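Flagellar hook protein FlgE (PDB 5AY6) forms the bacterial flagellar hook, which probably works as a universal joint between motor and filament, this chain being a central fragment of the protein. Local coordinates at residues Y48-S53 / V69-N74; A88-V93 / S132-A137; F167-P172 / Q300-N305; L207-N212 / P265-D270; I220-D225 / L290-S295. All coordinates share one frame; numbering follows the deposited sequence.

Interaction 1. Residues Y48-S53 / V69-N74; sequences YDVVYS and VDIKEN
Ile71 is the bump at the centre of the buried face that also carries Val50, Tyr52 and Val69, one branch set against the Tyr48 ring and the other beside Val50. Its CG2 branch, anti to the backbone N, presses off-centre on the Tyr48 ring, 4.2 Å from the ring centroid and 30° off its normal. Its other branch, ending in CD1, lies alongside Val50 and reaches CG1 of that residue at 4.0 Å. Further along, Val69 CG2 fits beside the Tyr52 ring, 3.7 Å from CD1, the two side chains pointing the same way. Tyr48 also spans the strand end: CE1 approaches Glu73 CB obliquely at 3.9 Å, and a water joins OH to Glu73 OE1, while Glu73 OE2 is hydrogen-bonded to His46 ND1. An alanine at Tyr48 would probably leave Ile71 CG2 without its aromatic support and lose the water link to Glu73. On the other face a second water gathers Val51 O, Ser53 OG and Asp70 OD2; Thr80 holds Asp70 OD1. Between the faces run four nearly straight backbone bonds, such as Lys72 N to Asp49 O at 2.9 Å and 171°. Asp49-Lys72 and Val51-Asp70 are thus hydrogen-bonded pairs, Val50-Ile71 and Tyr52-Val69 non-hydrogen-bonded ones. With the axes at 158°, this is an antiparallel beta hairpin, strands 45-53 and 64-73, inside the five-stranded sheet of the FlgE third-domain family region.

Interaction 2. Residues A88-V93 / S132-A137; sequences ATNELV and SGADDA
Asn90 lies across the carboxylate of Asp136, its CB only 3.3 Å from Asp136 OD1 while its amide reaches past to the other oxygen. The contact joins the turn leading into edge strand 92-99 to a type I beta turn, Ala134 to Ala137, in the FlgE third-domain family region. Asn90 ND2 donates to Asp136 OD2 at 2.9 Å, with an N-H...O angle of 165°. The oxygen receives it on its syn lone pair and lies close to the amide plane, although amide and carboxylate planes are turned 52° apart. Asp136 reaches this position by placing CG in the crowded site between its backbone N and carbonyl carbon. An alanine at Asp136 would probably loosen the turn from Asn90, since the carboxylate that receives the amide would be gone. Asp136 occupies the N-cap position of helix 137-140, yet its side chain makes no capping bond; its OD2 accepts from Asn90 ND2. Beside this pair the methyl of Ala134 rests on Asn90 CB at 3.8 Å, and a weak bond runs from Asp136 N to Asn90 O. Tyr85, on the adjoining strand 76-86, touches Leu92, Asp135 and Asp136. Asp135 uses both carboxylate oxygens: OD1 takes the backbone N of Asn130, within its own loop, while OD2 reaches across to 88-93. There Leu92 N donates to the anti lone pair of Asp135 OD2, 2.8 Å away and nearly straight at 174°.

Interaction 3. Residues F167-P172 / Q300-N305; sequences FEVQIP and QSVNTN
Val302 projects from strand 298-304 toward strand 167-174, and its CB divides into two methyl branches with different tasks. CG1, anti to the backbone N (chi1 -179°), is directed at Ile171, whose CG2 it approaches only loosely at 4.5 Å. CG2, anti to the carbonyl carbon, does the closer work: it meets Val169 CG1 at 4.0 Å, the two valines crossing obliquely. The same Val302 CG2 sits 3.8 Å from Gln170 O, so one methyl touches both a side chain and the backbone of the opposing strand.

No hydrogen bond crosses between the segments, and their axes approach no nearer than 8.3 Å, too far for paired strands of one sheet. The strands run in roughly the same direction, 25° apart, and belong to different sheets: 167-174 is an outermost strand of a five-stranded antiparallel sheet, 298-304 of a four-stranded mixed one. The two sheets therefore meet here through side chains of their outermost strands rather than by strand pairing, within the region assigned to the FlaE D2 family. Backbone bonds are made within each sheet, such as Val169 with Leu185 and Ile171 with Val183. In the mixed sheet, Gln300 and Ser301 both face Asn10 in a classic beta bulge.

Val7 of strand 6-12 touches both Ile171 and Thr304, and Val299 also meets Val169. Toward the C-terminal end the contact thins. Thr304 puts OG1 in the crowded position between backbone N and carbonyl carbon (chi1 62°), which swings CG2 to within 4.0 Å of Pro172 O.

Interaction 4. Residues L207-N212 / P265-D270; sequences LANNGN and PPTWAD
Two hydrogen bonds grip Thr267 from the 207-212 segment, one on its carbonyl and one on its N-H. Ala208 N donates to Thr267 O at 2.7 Å, approaching nearly along the C=O axis. In return Thr267 N donates to Asn209 OD1 at 2.8 Å, but bent: the N-H...O angle is 150° and the donor stands above the amide carbonyl plane. Asn209 holds CG between its backbone N and carbonyl carbon (chi1 57°), which brings the side chain across to the 265-270 backbone and sets CG 3.3 Å from Pro265 O.

Around this polar centre, Leu207 CA contributes a CA-H...O contact to Thr267 O. Its side chain forks beyond: CD1 lies alongside Pro266, 4.1 Å from CB, and CD2 approaches Trp268 CE3 at 4.3 Å. Within 265-270, Thr267 OG1 donates to Pro265 O, with the donor above that carbonyl's plane.

Leu207 and Trp268 form a single backbone bridge between two otherwise irregular loops. Pro266 and Trp268 make backbone hydrogen bonds to Lys246, just after strand 242-245, whose Ile245 touches Leu207 and Trp268; Asn212 touches helix 152-157.

Interaction 5. Residues I220-D225 / L290-S295; sequences IEFTTD and LTQYNS
The Phe222 ring takes the methylene of Gln292 on one face, with CB 3.3 Å above the ring plane and offset toward the rim. Gln292 CG, anti to the backbone N (chi1 -167°), lies just outside the rim, 3.8 Å from Phe222 CD1; the chain then bends at chi2. At the ring's edge, in its plane, Leu290 O stands 3.4 Å from Phe222 CE2. The far tip, CZ, touches Leu290 CD2 at 3.8 Å, the side chains crossing at about a right angle. A second flat group, the Tyr293 ring, has Thr291 CB over one face and Asp225 O in plane at its edge, 3.3 Å from CE1.

Ile220 CD1 extends the apolar patch loosely to Leu290 CD2. No hydrogen bond joins the segments; the contact rests on the CH-pi approach of Gln292 CB, apolar contacts and two carbonyls at ring edges. Thr223 heads an ST turn, its OG1 accepting from Asp225 N and Lys227 N.

Trp196 of strand 195-202 meets the Phe222 ring nearly at right angles, and Leu228 and Leu13 also touch it. The contact sits where the end of strand 214-222, in the antiparallel sheet, packs on the end of strand 277-291, in the mixed sheet of this D2-family region.

Overall arrangement
From the N terminus, interaction 1 comes first, closing the short connection between strands 45-53 and 64-73. Interaction 2 follows in series, returning the loop after strand 120-122 to the start of strand 92-99; both reach the same antiparallel sheet, with centres 19 Å apart. The remaining three belong to the D2-family region. Interaction 3 spans the longest separation, joining 167-172 to the C-terminal strand, and interactions 4 and 5 both fall within that span. Those two cross, since 207-212, 220-225, 265-270 and 290-295 alternate. Interactions 3 and 5 connect the region's two sheets; interaction 4 ties loops about 22 Å from interaction 3, centre to centre.

Interaction 1. Residues Y48-S53 / V69-N74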
# COMPACT_ATOMS: atom_id res chain seq x y z
N TYR A 48 -23.73 8.29 -8.73
CA TYR A 48 -22.69 7.99 -7.75
C TYR A 48 -21.31 7.88 -8.39
O TYR A 48 -21.17 7.44 -9.53
CB TYR A 48 -22.99 6.67 -7.02
CG TYR A 48 -24.12 6.73 -6.02
CD1 TYR A 48 -24.04 7.56 -4.91
CD2 TYR A 48 -25.24 5.93 -6.16
CE1 TYR A 48 -25.06 7.60 -3.98
CE2 TYR A 48 -26.26 5.96 -5.23
CZ TYR A 48 -26.16 6.80 -4.14
OH TYR A 48 -27.18 6.84 -3.22
N ASP A 49 -20.29 8.27 -7.63
CA ASP A 49 -18.92 7.91 -7.97
C ASP A 49 -18.53 6.70 -7.14
O ASP A 49 -18.86 6.62 -5.96
CB ASP A 49 -17.96 9.08 -7.72
CG ASP A 49 -17.98 10.11 -8.84
OD1 ASP A 49 -18.28 9.73 -9.99
OD2 ASP A 49 -17.69 11.29 -8.56
N VAL A 50 -17.86 5.75 -7.77
CA VAL A 50 -17.40 4.57 -7.06
C VAL A 50 -15.88 4.54 -7.08
O VAL A 50 -15.26 4.54 -8.14
CB VAL A 50 -17.96 3.27 -7.67
CG1 VAL A 50 -17.56 2.07 -6.82
CG2 VAL A 50 -19.47 3.36 -7.80
N VAL A 51 -15.28 4.53 -5.90
CA VAL A 51 -13.83 4.55 -5.79
C VAL A 51 -13.32 3.32 -5.07
O VAL A 51 -13.58 3.14 -3.88
CB VAL A 51 -13.33 5.82 -5.05
CG1 VAL A 51 -11.81 5.87 -5.04
CG2 VAL A 51 -13.91 7.08 -5.69
N TYR A 52 -12.60 2.46 -5.79
CA TYR A 52 -11.89 1.35 -5.19
C TYR A 52 -10.50 1.81 -4.78
O TYR A 52 -9.82 2.47 -5.56
CB TYR A 52 -11.75 0.18 -6.17
CG TYR A 52 -13.04 -0.47 -6.61
CD1 TYR A 52 -13.68 -1.41 -5.82
CD2 TYR A 52 -13.61 -0.16 -7.84
CE1 TYR A 52 -14.85 -2.02 -6.23
CE2 TYR A 52 -14.78 -0.76 -8.26
CZ TYR A 52 -15.40 -1.69 -7.45
OH TYR A 52 -16.56 -2.29 -7.87
N SER A 53 -10.09 1.46 -3.57
CA SER A 53 -8.74 1.80 -3.10
C SER A 53 -7.96 0.56 -2.67
O SER A 53 -8.53 -0.38 -2.11
CB SER A 53 -8.80 2.80 -1.95
OG SER A 53 -9.25 4.06 -2.41
N VAL A 69 -13.61 0.46 -0.54
CA VAL A 69 -14.59 1.08 -1.42
C VAL A 69 -15.22 2.33 -0.81
O VAL A 69 -15.66 2.30 0.35
CB VAL A 69 -15.73 0.10 -1.78
CG1 VAL A 69 -16.78 0.80 -2.64
CG2 VAL A 69 -15.20 -1.13 -2.49
N ASP A 70 -15.25 3.41 -1.58
CA ASP A 70 -16.01 4.60 -1.21
C ASP A 70 -17.11 4.85 -2.23
O ASP A 70 -16.87 4.79 -3.44
CB ASP A 70 -15.11 5.84 -1.13
CG ASP A 70 -14.13 5.78 0.03
OD1 ASP A 70 -14.56 5.47 1.16
OD2 ASP A 70 -12.94 6.06 -0.20
N ILE A 71 -18.32 5.12 -1.75
CA ILE A 71 -19.41 5.54 -2.63
C ILE A 71 -19.68 7.03 -2.40
O ILE A 71 -19.97 7.45 -1.27
CB ILE A 71 -20.70 4.75 -2.39
CG1 ILE A 71 -20.41 3.25 -2.31
CG2 ILE A 71 -21.72 5.05 -3.49
CD1 ILE A 71 -19.84 2.68 -3.58
N LYS A 72 -19.57 7.82 -3.46
CA LYS A 72 -19.67 9.26 -3.32
C LYS A 72 -20.82 9.85 -4.13
O LYS A 72 -21.13 9.38 -5.23
CB LYS A 72 -18.35 9.92 -3.73
CG LYS A 72 -17.15 9.50 -2.89
CD LYS A 72 -15.93 10.33 -3.22
CE LYS A 72 -14.73 9.93 -2.38
NZ LYS A 72 -13.56 10.83 -2.62
N GLU A 73 -21.45 10.87 -3.57
CA GLU A 73 -22.50 11.61 -4.25
C GLU A 73 -22.19 13.10 -4.14
O GLU A 73 -22.11 13.64 -3.03
CB GLU A 73 -23.87 11.29 -3.66
CG GLU A 73 -25.03 11.94 -4.38
CD GLU A 73 -26.38 11.50 -3.84
OE1 GLU A 73 -26.47 11.24 -2.62
OE2 GLU A 73 -27.34 11.41 -4.63
N ASN A 74 -22.02 13.75 -5.28
CA ASN A 74 -21.58 15.15 -5.33
C ASN A 74 -20.32 15.39 -4.50
O ASN A 74 -20.19 16.41 -3.83
CB ASN A 74 -22.70 16.07 -4.84
CG ASN A 74 -24.00 15.83 -5.58
OD1 ASN A 74 -24.00 15.54 -6.78
ND2 ASN A 74 -25.11 15.96 -4.87
O HOH W 1 -27.03 8.79 -1.49
O HOH W 2 -11.93 3.95 -1.72

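Interaction 2. Residues A88-V93 / S132-A137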
# COMPACT_ATOMS: atom_id res chain seq x y z
N ALA A 88 -9.90 -17.10 -6.66
CA ALA A 88 -9.95 -18.08 -7.74
C ALA A 88 -11.16 -17.86 -8.64
O ALA A 88 -11.05 -17.94 -9.86
CB ALA A 88 -9.96 -19.49 -7.17
N THR A 89 -12.31 -17.58 -8.03
CA THR A 89 -13.57 -17.54 -8.77
C THR A 89 -14.07 -16.13 -9.09
O THR A 89 -15.00 -15.97 -9.88
CB THR A 89 -14.69 -18.26 -8.00
OG1 THR A 89 -15.13 -17.42 -6.93
CG2 THR A 89 -14.19 -19.59 -7.45
N ASN A 90 -13.45 -15.12 -8.46
CA ASN A 90 -13.75 -13.70 -8.68
C ASN A 90 -15.13 -13.25 -8.20
O ASN A 90 -15.56 -12.13 -8.48
CB ASN A 90 -13.59 -13.35 -10.17
CG ASN A 90 -12.25 -13.81 -10.73
OD1 ASN A 90 -12.18 -14.83 -11.41
ND2 ASN A 90 -11.19 -13.07 -10.42
N GLU A 91 -15.82 -14.12 -7.45
CA GLU A 91 -17.11 -13.77 -6.87
C GLU A 91 -16.96 -12.94 -5.61
O GLU A 91 -15.98 -13.09 -4.88
CB GLU A 91 -17.91 -15.03 -6.52
CG GLU A 91 -18.08 -16.03 -7.63
CD GLU A 91 -18.60 -17.36 -7.11
OE1 GLU A 91 -17.81 -18.13 -6.52
OE2 GLU A 91 -19.81 -17.62 -7.28
N LEU A 92 -17.93 -12.07 -5.35
CA LEU A 92 -17.96 -11.35 -4.08
C LEU A 92 -18.18 -12.33 -2.94
O LEU A 92 -19.06 -13.19 -3.01
CB LEU A 92 -19.07 -10.29 -4.08
CG LEU A 92 -19.10 -9.42 -2.81
CD1 LEU A 92 -17.88 -8.53 -2.74
CD2 LEU A 92 -20.38 -8.60 -2.73
N VAL A 93 -17.36 -12.22 -1.90
CA VAL A 93 -17.43 -13.15 -0.77
C VAL A 93 -17.94 -12.44 0.48
O VAL A 93 -18.68 -13.02 1.27
CB VAL A 93 -16.04 -13.78 -0.49
CG1 VAL A 93 -16.02 -14.48 0.86
CG2 VAL A 93 -15.69 -14.77 -1.59
N SER A 132 -23.39 -9.77 -15.28
CA SER A 132 -23.02 -10.29 -16.59
C SER A 132 -21.54 -10.65 -16.67
O SER A 132 -20.92 -10.51 -17.73
CB SER A 132 -23.37 -9.27 -17.67
OG SER A 132 -24.75 -8.94 -17.64
N GLY A 133 -20.97 -11.10 -15.56
CA GLY A 133 -19.56 -11.43 -15.52
C GLY A 133 -18.98 -11.55 -14.12
O GLY A 133 -19.70 -11.74 -13.14
N ALA A 134 -17.65 -11.43 -14.04
CA ALA A 134 -16.96 -11.52 -12.75
C ALA A 134 -17.28 -10.31 -11.90
O ALA A 134 -17.21 -9.17 -12.38
CB ALA A 134 -15.47 -11.65 -12.96
N ASP A 135 -17.62 -10.54 -10.63
CA ASP A 135 -17.95 -9.45 -9.72
C ASP A 135 -16.81 -8.43 -9.63
O ASP A 135 -17.06 -7.23 -9.51
CB ASP A 135 -18.28 -9.99 -8.33
CG ASP A 135 -19.58 -10.77 -8.30
OD1 ASP A 135 -20.39 -10.63 -9.24
OD2 ASP A 135 -19.79 -11.52 -7.32
N ASP A 136 -15.57 -8.91 -9.69
CA ASP A 136 -14.42 -8.04 -9.47
C ASP A 136 -13.90 -7.38 -10.76
O ASP A 136 -12.82 -6.79 -10.76
CB ASP A 136 -13.29 -8.82 -8.78
CG ASP A 136 -12.66 -9.88 -9.68
OD1 ASP A 136 -13.15 -10.11 -10.80
OD2 ASP A 136 -11.66 -10.49 -9.24
N ALA A 137 -14.68 -7.47 -11.83
CA ALA A 137 -14.25 -6.95 -13.12
C ALA A 137 -13.89 -5.47 -13.08
O ALA A 137 -12.89 -5.05 -13.65
CB ALA A 137 -15.32 -7.20 -14.17

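Interaction 3. Residues F167-P172 / Q300-N305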
# COMPACT_ATOMS: atom_id res chain seq x y z
N PHE A 167 6.95 9.57 -4.16
CA PHE A 167 8.21 10.14 -3.71
C PHE A 167 9.18 9.05 -3.29
O PHE A 167 8.77 7.98 -2.84
CB PHE A 167 7.98 11.11 -2.55
CG PHE A 167 9.14 12.04 -2.30
CD1 PHE A 167 9.58 12.91 -3.29
CD2 PHE A 167 9.80 12.03 -1.08
CE1 PHE A 167 10.65 13.76 -3.07
CE2 PHE A 167 10.87 12.88 -0.85
CZ PHE A 167 11.30 13.74 -1.85
N GLU A 168 10.46 9.34 -3.45
CA GLU A 168 11.50 8.39 -3.09
C GLU A 168 12.64 9.07 -2.34
O GLU A 168 12.99 10.23 -2.62
CB GLU A 168 12.05 7.68 -4.33
CG GLU A 168 11.05 6.80 -5.05
CD GLU A 168 11.72 5.93 -6.10
OE1 GLU A 168 12.54 6.45 -6.88
OE2 GLU A 168 11.41 4.72 -6.14
N VAL A 169 13.22 8.34 -1.40
CA VAL A 169 14.45 8.76 -0.73
C VAL A 169 15.53 7.72 -1.00
O VAL A 169 15.38 6.57 -0.61
CB VAL A 169 14.25 8.92 0.78
CG1 VAL A 169 15.56 9.32 1.45
CG2 VAL A 169 13.16 9.94 1.06
N GLN A 170 16.60 8.11 -1.69
CA GLN A 170 17.68 7.18 -1.95
C GLN A 170 18.65 7.13 -0.78
O GLN A 170 19.05 8.16 -0.24
CB GLN A 170 18.42 7.53 -3.24
CG GLN A 170 17.60 7.33 -4.50
CD GLN A 170 18.46 7.15 -5.74
OE1 GLN A 170 19.63 7.54 -5.76
NE2 GLN A 170 17.89 6.55 -6.78
N ILE A 171 19.02 5.92 -0.39
CA ILE A 171 19.91 5.70 0.74
C ILE A 171 21.12 4.89 0.32
O ILE A 171 21.06 3.66 0.24
CB ILE A 171 19.18 4.98 1.89
CG1 ILE A 171 17.89 5.71 2.24
CG2 ILE A 171 20.09 4.90 3.10
CD1 ILE A 171 17.02 4.95 3.23
N PRO A 172 22.23 5.57 0.02
CA PRO A 172 23.48 4.90 -0.37
C PRO A 172 24.16 4.19 0.80
O PRO A 172 24.44 4.81 1.82
CB PRO A 172 24.34 6.05 -0.89
CG PRO A 172 23.83 7.25 -0.18
CD PRO A 172 22.35 7.04 -0.03
N GLN A 300 15.83 16.67 2.39
CA GLN A 300 16.70 17.70 2.94
C GLN A 300 18.13 17.18 3.04
O GLN A 300 19.07 17.85 2.61
CB GLN A 300 16.19 18.16 4.30
CG GLN A 300 14.75 18.66 4.25
CD GLN A 300 13.98 18.40 5.52
OE1 GLN A 300 14.54 17.96 6.52
NE2 GLN A 300 12.68 18.66 5.49
N SER A 301 18.28 15.98 3.60
CA SER A 301 19.58 15.32 3.66
C SER A 301 19.44 13.87 4.13
O SER A 301 18.43 13.49 4.72
CB SER A 301 20.54 16.06 4.60
OG SER A 301 20.13 15.92 5.95
N VAL A 302 20.47 13.08 3.86
CA VAL A 302 20.56 11.73 4.40
C VAL A 302 21.89 11.59 5.13
O VAL A 302 22.96 11.72 4.52
CB VAL A 302 20.44 10.66 3.29
CG1 VAL A 302 20.53 9.26 3.89
CG2 VAL A 302 19.14 10.82 2.52
N ASN A 303 21.83 11.37 6.43
CA ASN A 303 23.05 11.15 7.21
C ASN A 303 23.41 9.67 7.19
O ASN A 303 22.53 8.83 7.31
CB ASN A 303 22.88 11.61 8.66
CG ASN A 303 22.51 13.07 8.78
OD1 ASN A 303 21.45 13.41 9.33
ND2 ASN A 303 23.38 13.95 8.31
N THR A 304 24.69 9.37 7.05
CA THR A 304 25.19 8.01 7.20
C THR A 304 26.41 8.07 8.11
O THR A 304 27.06 9.12 8.21
CB THR A 304 25.55 7.36 5.85
OG1 THR A 304 26.59 8.12 5.23
CG2 THR A 304 24.33 7.33 4.90
N ASN A 305 26.72 6.97 8.80
CA ASN A 305 27.91 6.91 9.66
C ASN A 305 29.20 6.88 8.84
O ASN A 305 29.20 6.45 7.68
CB ASN A 305 27.83 5.69 10.56
CG ASN A 305 27.74 4.42 9.76
OD1 ASN A 305 26.71 4.11 9.18
ND2 ASN A 305 28.85 3.67 9.70

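Interaction 4. Residues L207-N212 / P265-D270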
# COMPACT_ATOMS: atom_id res chain seq x y z
N LEU A 207 19.70 -8.38 -4.82
CA LEU A 207 19.31 -9.42 -3.87
C LEU A 207 19.20 -10.77 -4.57
O LEU A 207 18.72 -10.86 -5.69
CB LEU A 207 17.98 -9.09 -3.21
CG LEU A 207 17.82 -7.77 -2.46
CD1 LEU A 207 16.44 -7.69 -1.81
CD2 LEU A 207 18.91 -7.59 -1.42
N ALA A 208 19.63 -11.83 -3.89
CA ALA A 208 19.59 -13.17 -4.45
C ALA A 208 18.21 -13.81 -4.37
O ALA A 208 17.89 -14.71 -5.13
CB ALA A 208 20.61 -14.06 -3.75
N ASN A 209 17.39 -13.33 -3.44
CA ASN A 209 16.14 -14.02 -3.09
C ASN A 209 14.91 -13.56 -3.87
O ASN A 209 13.83 -14.15 -3.72
CB ASN A 209 15.89 -13.85 -1.60
CG ASN A 209 15.82 -12.40 -1.19
OD1 ASN A 209 16.83 -11.70 -1.17
ND2 ASN A 209 14.62 -11.93 -0.86
N ASN A 210 15.05 -12.52 -4.67
CA ASN A 210 13.99 -12.08 -5.57
C ASN A 210 14.59 -11.36 -6.77
O ASN A 210 15.80 -11.25 -6.89
CB ASN A 210 12.97 -11.19 -4.85
CG ASN A 210 13.59 -9.91 -4.29
OD1 ASN A 210 14.47 -9.30 -4.90
ND2 ASN A 210 13.12 -9.50 -3.12
N GLY A 211 13.72 -10.84 -7.64
CA GLY A 211 14.19 -10.14 -8.82
C GLY A 211 14.04 -8.63 -8.75
O GLY A 211 14.83 -7.89 -9.35
N ASN A 212 13.03 -8.15 -8.03
CA ASN A 212 12.74 -6.71 -8.05
C ASN A 212 13.44 -5.93 -6.94
O ASN A 212 13.36 -4.70 -6.90
CB ASN A 212 11.23 -6.46 -8.00
CG ASN A 212 10.59 -6.91 -6.69
OD1 ASN A 212 11.27 -7.27 -5.73
ND2 ASN A 212 9.26 -6.89 -6.65
N PRO A 265 14.63 -14.19 3.68
CA PRO A 265 14.97 -12.79 3.97
C PRO A 265 15.77 -12.17 2.84
O PRO A 265 16.35 -12.91 2.04
CB PRO A 265 15.81 -12.89 5.25
CG PRO A 265 16.43 -14.25 5.17
CD PRO A 265 15.35 -15.12 4.57
N PRO A 266 15.80 -10.83 2.77
CA PRO A 266 16.67 -10.15 1.81
C PRO A 266 18.11 -10.63 1.97
O PRO A 266 18.66 -10.59 3.07
CB PRO A 266 16.53 -8.67 2.19
CG PRO A 266 15.98 -8.67 3.59
CD PRO A 266 15.10 -9.88 3.64
N THR A 267 18.68 -11.11 0.88
CA THR A 267 20.00 -11.71 0.88
C THR A 267 20.80 -11.14 -0.29
O THR A 267 20.31 -11.15 -1.42
CB THR A 267 19.91 -13.25 0.77
OG1 THR A 267 19.05 -13.77 1.80
CG2 THR A 267 21.28 -13.90 0.87
N TRP A 268 22.00 -10.63 -0.03
CA TRP A 268 22.85 -10.04 -1.07
C TRP A 268 23.11 -11.03 -2.21
O TRP A 268 23.29 -12.23 -1.98
CB TRP A 268 24.20 -9.60 -0.50
CG TRP A 268 24.17 -8.40 0.40
CD1 TRP A 268 24.65 -8.33 1.68
CD2 TRP A 268 23.67 -7.10 0.09
NE1 TRP A 268 24.47 -7.06 2.19
CE2 TRP A 268 23.87 -6.28 1.23
CE3 TRP A 268 23.07 -6.53 -1.04
CZ2 TRP A 268 23.49 -4.95 1.27
CZ3 TRP A 268 22.68 -5.20 -1.00
CH2 TRP A 268 22.90 -4.42 0.15
N ALA A 269 23.12 -10.53 -3.44
CA ALA A 269 23.43 -11.37 -4.59
C ALA A 269 24.78 -12.03 -4.41
O ALA A 269 25.72 -11.42 -3.89
CB ALA A 269 23.40 -10.54 -5.87
N ASP A 270 24.88 -13.30 -4.80
CA ASP A 270 26.13 -14.05 -4.74
C ASP A 270 27.33 -13.31 -5.32
O ASP A 270 28.41 -13.27 -4.71
CB ASP A 270 25.99 -15.36 -5.50
CG ASP A 270 27.29 -16.16 -5.51
OD1 ASP A 270 27.94 -16.28 -4.45
OD2 ASP A 270 27.67 -16.64 -6.60

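Interaction 5. Residues I220-D225 / L290-S295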
# COMPACT_ATOMS: atom_id res chain seq x y z
N ILE A 220 2.93 3.71 6.65
CA ILE A 220 3.47 4.73 7.53
C ILE A 220 2.38 5.74 7.88
O ILE A 220 1.62 6.15 7.01
CB ILE A 220 4.68 5.45 6.89
CG1 ILE A 220 5.85 4.47 6.72
CG2 ILE A 220 5.12 6.63 7.72
CD1 ILE A 220 7.08 5.09 6.09
N GLU A 221 2.30 6.11 9.16
CA GLU A 221 1.30 7.08 9.60
C GLU A 221 1.96 8.33 10.16
O GLU A 221 3.02 8.27 10.79
CB GLU A 221 0.38 6.46 10.66
CG GLU A 221 -0.42 5.25 10.18
CD GLU A 221 -1.72 5.63 9.50
OE1 GLU A 221 -1.78 6.70 8.86
OE2 GLU A 221 -2.69 4.85 9.60
N PHE A 222 1.32 9.47 9.93
CA PHE A 222 1.78 10.72 10.53
C PHE A 222 0.69 11.30 11.42
O PHE A 222 -0.48 10.95 11.30
CB PHE A 222 2.18 11.73 9.45
CG PHE A 222 3.37 11.31 8.64
CD1 PHE A 222 3.21 10.56 7.48
CD2 PHE A 222 4.65 11.67 9.03
CE1 PHE A 222 4.30 10.18 6.74
CE2 PHE A 222 5.75 11.29 8.29
CZ PHE A 222 5.57 10.54 7.14
N THR A 223 1.08 12.19 12.33
CA THR A 223 0.09 12.91 13.13
C THR A 223 -0.54 14.01 12.29
O THR A 223 -0.06 14.32 11.20
CB THR A 223 0.72 13.52 14.40
OG1 THR A 223 1.63 14.57 14.02
CG2 THR A 223 1.47 12.46 15.19
N THR A 224 -1.61 14.60 12.80
CA THR A 224 -2.27 15.70 12.10
C THR A 224 -1.35 16.91 11.97
O THR A 224 -1.61 17.82 11.18
CB THR A 224 -3.57 16.11 12.82
OG1 THR A 224 -3.31 16.29 14.22
CG2 THR A 224 -4.64 15.04 12.65
N ASP A 225 -0.27 16.92 12.75
CA ASP A 225 0.70 18.00 12.71
C ASP A 225 1.89 17.66 11.81
O ASP A 225 2.84 18.44 11.71
CB ASP A 225 1.18 18.33 14.12
CG ASP A 225 0.05 18.72 15.06
OD1 ASP A 225 -0.96 19.28 14.58
OD2 ASP A 225 0.17 18.46 16.28
N LEU A 290 11.59 12.15 9.21
CA LEU A 290 10.62 12.11 8.12
C LEU A 290 9.35 12.83 8.55
O LEU A 290 8.69 12.40 9.50
CB LEU A 290 10.32 10.67 7.73
CG LEU A 290 9.37 10.47 6.55
CD1 LEU A 290 10.00 10.99 5.26
CD2 LEU A 290 8.99 9.00 6.42
N THR A 291 9.02 13.93 7.87
CA THR A 291 7.88 14.75 8.25
C THR A 291 6.84 14.84 7.15
O THR A 291 7.10 14.46 6.00
CB THR A 291 8.31 16.19 8.61
OG1 THR A 291 8.86 16.82 7.45
CG2 THR A 291 9.35 16.17 9.72
N GLN A 292 5.66 15.33 7.51
CA GLN A 292 4.54 15.35 6.60
C GLN A 292 3.80 16.70 6.69
O GLN A 292 2.61 16.77 6.99
CB GLN A 292 3.61 14.17 6.90
CG GLN A 292 2.55 13.89 5.81
CD GLN A 292 1.13 14.04 6.35
OE1 GLN A 292 0.92 14.55 7.46
NE2 GLN A 292 0.16 13.62 5.56
N TYR A 293 4.54 17.78 6.46
CA TYR A 293 3.96 19.14 6.45
C TYR A 293 3.41 19.47 5.08
O TYR A 293 3.80 18.84 4.09
CB TYR A 293 5.00 20.18 6.85
CG TYR A 293 5.76 19.85 8.10
CD1 TYR A 293 5.09 19.47 9.26
CD2 TYR A 293 7.14 19.91 8.13
CE1 TYR A 293 5.78 19.17 10.41
CE2 TYR A 293 7.84 19.61 9.28
CZ TYR A 293 7.15 19.24 10.42
OH TYR A 293 7.85 18.94 11.56
N ASN A 294 2.55 20.48 4.99
CA ASN A 294 2.04 20.92 3.68
C ASN A 294 3.06 21.82 3.00
O ASN A 294 2.87 23.04 2.90
CB ASN A 294 0.71 21.66 3.80
CG ASN A 294 0.16 22.08 2.45
OD1 ASN A 294 0.47 21.47 1.42
ND2 ASN A 294 -0.64 23.14 2.45
N SER A 295 4.14 21.22 2.54
CA SER A 295 5.13 21.93 1.76
C SER A 295 5.72 20.94 0.78
O SER A 295 5.42 19.75 0.85
CB SER A 295 6.20 22.55 2.65
OG SER A 295 6.79 21.56 3.48